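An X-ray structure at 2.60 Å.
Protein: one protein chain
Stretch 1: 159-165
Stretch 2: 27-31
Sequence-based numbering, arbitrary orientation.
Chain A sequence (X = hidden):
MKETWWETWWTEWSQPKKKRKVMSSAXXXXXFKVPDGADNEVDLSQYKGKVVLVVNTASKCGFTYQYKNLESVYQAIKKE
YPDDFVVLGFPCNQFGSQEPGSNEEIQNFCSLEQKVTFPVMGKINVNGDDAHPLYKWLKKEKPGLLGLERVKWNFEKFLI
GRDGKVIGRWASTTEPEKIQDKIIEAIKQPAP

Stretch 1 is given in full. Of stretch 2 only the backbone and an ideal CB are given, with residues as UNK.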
ATOM      1  N   LEU A 159       5.772 -15.232   4.404  1.00 31.37           N
ATOM      2  CA  LEU A 159       6.510 -15.934   5.443  1.00 31.69           C
ATOM      3  C   LEU A 159       6.425 -17.442   5.197  1.00 34.44           C
ATOM      4  O   LEU A 159       5.323 -17.996   5.127  1.00 31.62           O
ATOM      5  CB  LEU A 159       5.954 -15.566   6.813  1.00 30.97           C
ATOM      6  CG  LEU A 159       6.643 -16.197   8.017  1.00 34.00           C
ATOM      7  CD1 LEU A 159       8.107 -15.805   8.015  1.00 35.76           C
ATOM      8  CD2 LEU A 159       5.935 -15.782   9.317  1.00 33.05           C
ATOM      9  N   ILE A 160       7.589 -18.095   5.071  1.00 32.05           N
ATOM     10  CA  ILE A 160       7.689 -19.533   4.847  1.00 34.16           C
ATOM     11  C   ILE A 160       8.052 -20.212   6.163  1.00 36.89           C
ATOM     12  O   ILE A 160       9.113 -19.936   6.738  1.00 36.86           O
ATOM     13  CB  ILE A 160       8.741 -19.886   3.777  1.00 33.34           C
ATOM     14  CG1 ILE A 160       8.617 -19.044   2.486  1.00 28.05           C
ATOM     15  CG2 ILE A 160       8.649 -21.370   3.484  1.00 30.65           C
ATOM     16  CD1 ILE A 160       7.281 -19.053   1.830  1.00 26.78           C
ATOM     17  N   GLY A 161       7.202 -21.141   6.619  1.00 36.02           N
ATOM     18  CA  GLY A 161       7.521 -21.930   7.791  1.00 35.14           C
ATOM     19  C   GLY A 161       8.567 -22.993   7.493  1.00 34.50           C
ATOM     20  O   GLY A 161       8.905 -23.270   6.343  1.00 35.40           O
ATOM     21  N   ARG A 162       9.092 -23.599   8.563  1.00 37.93           N
ATOM     22  CA  ARG A 162      10.191 -24.555   8.414  1.00 41.88           C
ATOM     23  C   ARG A 162       9.816 -25.711   7.491  1.00 39.15           C
ATOM     24  O   ARG A 162      10.695 -26.299   6.850  1.00 37.87           O
ATOM     25  CB  ARG A 162      10.620 -25.099   9.778  1.00 37.80           C
ATOM     26  CG  ARG A 162      11.184 -24.074  10.748  1.00 37.81           C
ATOM     27  CD  ARG A 162      11.863 -24.830  11.887  1.00 34.72           C
ATOM     28  NE  ARG A 162      12.349 -23.980  12.968  1.00 41.91           N
ATOM     29  CZ  ARG A 162      13.632 -23.643  13.149  1.00 47.60           C
ATOM     30  NH1 ARG A 162      14.570 -24.071  12.304  1.00 46.44           N
ATOM     31  NH2 ARG A 162      13.989 -22.883  14.182  1.00 41.65           N
ATOM     32  N   ASP A 163       8.523 -26.031   7.396  1.00 35.30           N
ATOM     33  CA  ASP A 163       8.016 -27.074   6.511  1.00 38.42           C
ATOM     34  C   ASP A 163       7.809 -26.613   5.074  1.00 39.96           C
ATOM     35  O   ASP A 163       7.444 -27.444   4.231  1.00 39.22           O
ATOM     36  CB  ASP A 163       6.687 -27.612   7.040  1.00 38.56           C
ATOM     37  CG  ASP A 163       5.629 -26.526   7.165  1.00 47.30           C
ATOM     38  OD1 ASP A 163       5.998 -25.320   7.274  1.00 46.37           O
ATOM     39  OD2 ASP A 163       4.426 -26.878   7.164  1.00 52.92           O
ATOM     40  N   GLY A 164       7.988 -25.325   4.779  1.00 35.51           N
ATOM     41  CA  GLY A 164       7.887 -24.837   3.419  1.00 35.28           C
ATOM     42  C   GLY A 164       6.505 -24.433   2.938  1.00 35.25           C
ATOM     43  O   GLY A 164       6.334 -24.205   1.737  1.00 34.23           O
ATOM     44  N   LYS A 165       5.516 -24.350   3.818  1.00 32.57           N
ATOM     45  CA  LYS A 165       4.210 -23.826   3.454  1.00 33.57           C
ATOM     46  C   LYS A 165       4.174 -22.329   3.739  1.00 37.65           C
ATOM     47  O   LYS A 165       4.813 -21.838   4.674  1.00 39.46           O
ATOM     48  CB  LYS A 165       3.090 -24.514   4.245  1.00 35.01           C
ATOM     49  CG  LYS A 165       3.240 -26.014   4.413  1.00 40.40           C
ATOM     50  CD  LYS A 165       2.640 -26.822   3.258  1.00 52.91           C
ATOM     51  CE  LYS A 165       2.478 -28.312   3.669  1.00 51.02           C
ATOM     52  NZ  LYS A 165       3.634 -29.166   3.261  1.00 46.78           N
ATOM     53  N   UNK A  27       3.471 -29.201  -3.060  1.00 64.04           N
ATOM     54  CA  UNK A  27       4.722 -28.512  -3.297  1.00 54.74           C
ATOM     55  C   UNK A  27       5.151 -27.791  -2.024  1.00 50.69           C
ATOM     56  O   UNK A  27       4.328 -27.397  -1.186  1.00 43.98           O
ATOM     57  CB  UNK A  27       4.591 -27.531  -4.464  1.00 54.74           C
ATOM     58  N   UNK A  28       6.456 -27.655  -1.869  1.00 45.38           N
ATOM     59  CA  UNK A  28       7.038 -26.914  -0.778  1.00 40.00           C
ATOM     60  C   UNK A  28       7.912 -25.823  -1.365  1.00 41.57           C
ATOM     61  O   UNK A  28       8.489 -25.982  -2.446  1.00 44.08           O
ATOM     62  CB  UNK A  28       7.834 -27.827   0.156  1.00 40.00           C
ATOM     63  N   UNK A  29       7.999 -24.718  -0.630  1.00 30.80           N
ATOM     64  CA  UNK A  29       8.822 -23.598  -1.052  1.00 33.54           C
ATOM     65  C   UNK A  29      10.231 -24.054  -1.379  1.00 32.01           C
ATOM     66  O   UNK A  29      10.835 -23.584  -2.345  1.00 34.36           O
ATOM     67  CB  UNK A  29       8.853 -22.518   0.031  1.00 33.54           C
ATOM     68  N   UNK A  30      10.758 -24.996  -0.617  1.00 33.59           N
ATOM     69  CA  UNK A  30      12.134 -25.411  -0.875  1.00 41.80           C
ATOM     70  C   UNK A  30      12.285 -26.286  -2.133  1.00 41.08           C
ATOM     71  O   UNK A  30      13.419 -26.672  -2.456  1.00 42.17           O
ATOM     72  CB  UNK A  30      12.669 -26.170   0.341  1.00 41.80           C
ATOM     73  N   UNK A  31      11.195 -26.582  -2.857  1.00 38.43           N
ATOM     74  CA  UNK A  31      11.291 -27.214  -4.172  1.00 40.60           C
ATOM     75  C   UNK A  31      11.788 -26.254  -5.258  1.00 40.66           C
ATOM     76  O   UNK A  31      12.140 -26.706  -6.354  1.00 35.62           O
ATOM     77  CB  UNK A  31       9.926 -27.778  -4.573  1.00 40.60           C
TER

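Position 27 opens the second stretch in an extended conformation, phi/psi -71/150. Its CA-to-CB bond points away from stretch 1, and nothing of stretch 1 lies within 5.5 Å of the ideal CB. Stretch 1 sets no demand here, and many side chains would fit, small polar ones among them. The residue is T27. Its OG1 is hydrogen-bonded to a residue just before or after one of the two stretches.

Position 28 is also extended, at -123/149, and its CB points sideways. The ideal CB lies 4.1 Å from D163 O and 4.2 Å from G164 O, so the nearby surface is carbonyl oxygen and not a greasy pocket. G164 passes close by with no side chain. The backbone then turns into a 3-10 segment at 29-31, and a short polar residue just before such a turn can reach forward to a backbone NH two residues on. Serine, threonine, aspartate or asparagine would all be reasonable. The residue is S28. Its OG accepts a weak hydrogen bond from the N of position 30, at 2.9 Å with an angle of 127°. Its backbone O accepts a bond from the N of position 31, at 2.8 Å.

Position 29 has helical angles, -52/-38, and its CB points toward stretch 1. Its backbone N donates to G164 O at 2.9 Å and 168°, a nearly straight bond that ties the two stretches together and needs no particular side chain. The ideal CB is 3.6 Å from I160 CG2, and the rest of the I160 side chain lies beyond. An apolar residue is expected: leucine, isoleucine, methionine or an aromatic. The residue is F29. With chi1 at 171° (t), its ring lies against I160. I160 CG1 stands over one face, 3.7 Å from the ring centroid and 11° off the normal, a CH-pi contact.

Position 30 has a CB that points sideways, with nothing of stretch 1 within 5.5 Å of its ideal place. A short side chain would make little of this contact. A long or flat one could turn back over the type I turn from G161 to G164, where backbone atoms and I160 CG2 offer a surface. Phenylalanine, tyrosine, leucine or methionine would be candidates. The residue is F30, with chi1 at -51° (m), and the end of its ring comes nearer than its CB. F30 CE2 lies 3.4 Å from R162 O and 3.5 Å from G164 CA. F30 CZ is 4.3 Å from I160 CG2. The missing side chain at G164 matters here: an ideal CB there would be only 3.1 Å from F30 CD2 and would clash with S28 OG at 2.9 Å.

Position 31 ends the stretch with its ideal CB clear of stretch 1. The backbone N of S28 lies within reach of a short acceptor, so aspartate or asparagine would suit. The residue is D31. Its OD2 accepts from S28 N at 3.1 Å and 169°, which closes the turn locally.

Stretch 2 27-31: TSFFD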
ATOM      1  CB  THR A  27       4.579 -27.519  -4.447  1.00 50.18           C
ATOM      2  OG1 THR A  27       3.676 -28.045  -5.419  1.00 59.26           O
ATOM      3  CG2 THR A  27       5.923 -27.283  -5.118  1.00 46.81           C
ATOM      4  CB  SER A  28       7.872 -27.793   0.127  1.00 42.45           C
ATOM      5  OG  SER A  28       9.221 -27.356   0.086  1.00 44.65           O
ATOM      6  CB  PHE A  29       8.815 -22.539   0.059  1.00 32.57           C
ATOM      7  CG  PHE A  29       9.784 -21.423  -0.135  1.00 30.02           C
ATOM      8  CD1 PHE A  29       9.460 -20.327  -0.926  1.00 36.65           C
ATOM      9  CD2 PHE A  29      10.998 -21.438   0.515  1.00 29.18           C
ATOM     10  CE1 PHE A  29      10.352 -19.266  -1.083  1.00 31.97           C
ATOM     11  CE2 PHE A  29      11.889 -20.394   0.358  1.00 34.30           C
ATOM     12  CZ  PHE A  29      11.561 -19.299  -0.437  1.00 33.77           C
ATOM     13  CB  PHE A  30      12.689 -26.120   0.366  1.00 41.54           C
ATOM     14  CG  PHE A  30      12.493 -25.336   1.659  1.00 39.84           C
ATOM     15  CD1 PHE A  30      13.250 -24.201   1.931  1.00 37.90           C
ATOM     16  CD2 PHE A  30      11.552 -25.744   2.599  1.00 37.55           C
ATOM     17  CE1 PHE A  30      13.068 -23.491   3.120  1.00 35.45           C
ATOM     18  CE2 PHE A  30      11.368 -25.040   3.782  1.00 34.45           C
ATOM     19  CZ  PHE A  30      12.130 -23.915   4.041  1.00 34.87           C
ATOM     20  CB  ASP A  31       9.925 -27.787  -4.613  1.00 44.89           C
ATOM     21  CG  ASP A  31       9.447 -28.966  -3.744  1.00 54.97           C
ATOM     22  OD1 ASP A  31      10.281 -29.517  -2.998  1.00 59.28           O
ATOM     23  OD2 ASP A  31       8.246 -29.344  -3.808  1.00 45.43           O
TER
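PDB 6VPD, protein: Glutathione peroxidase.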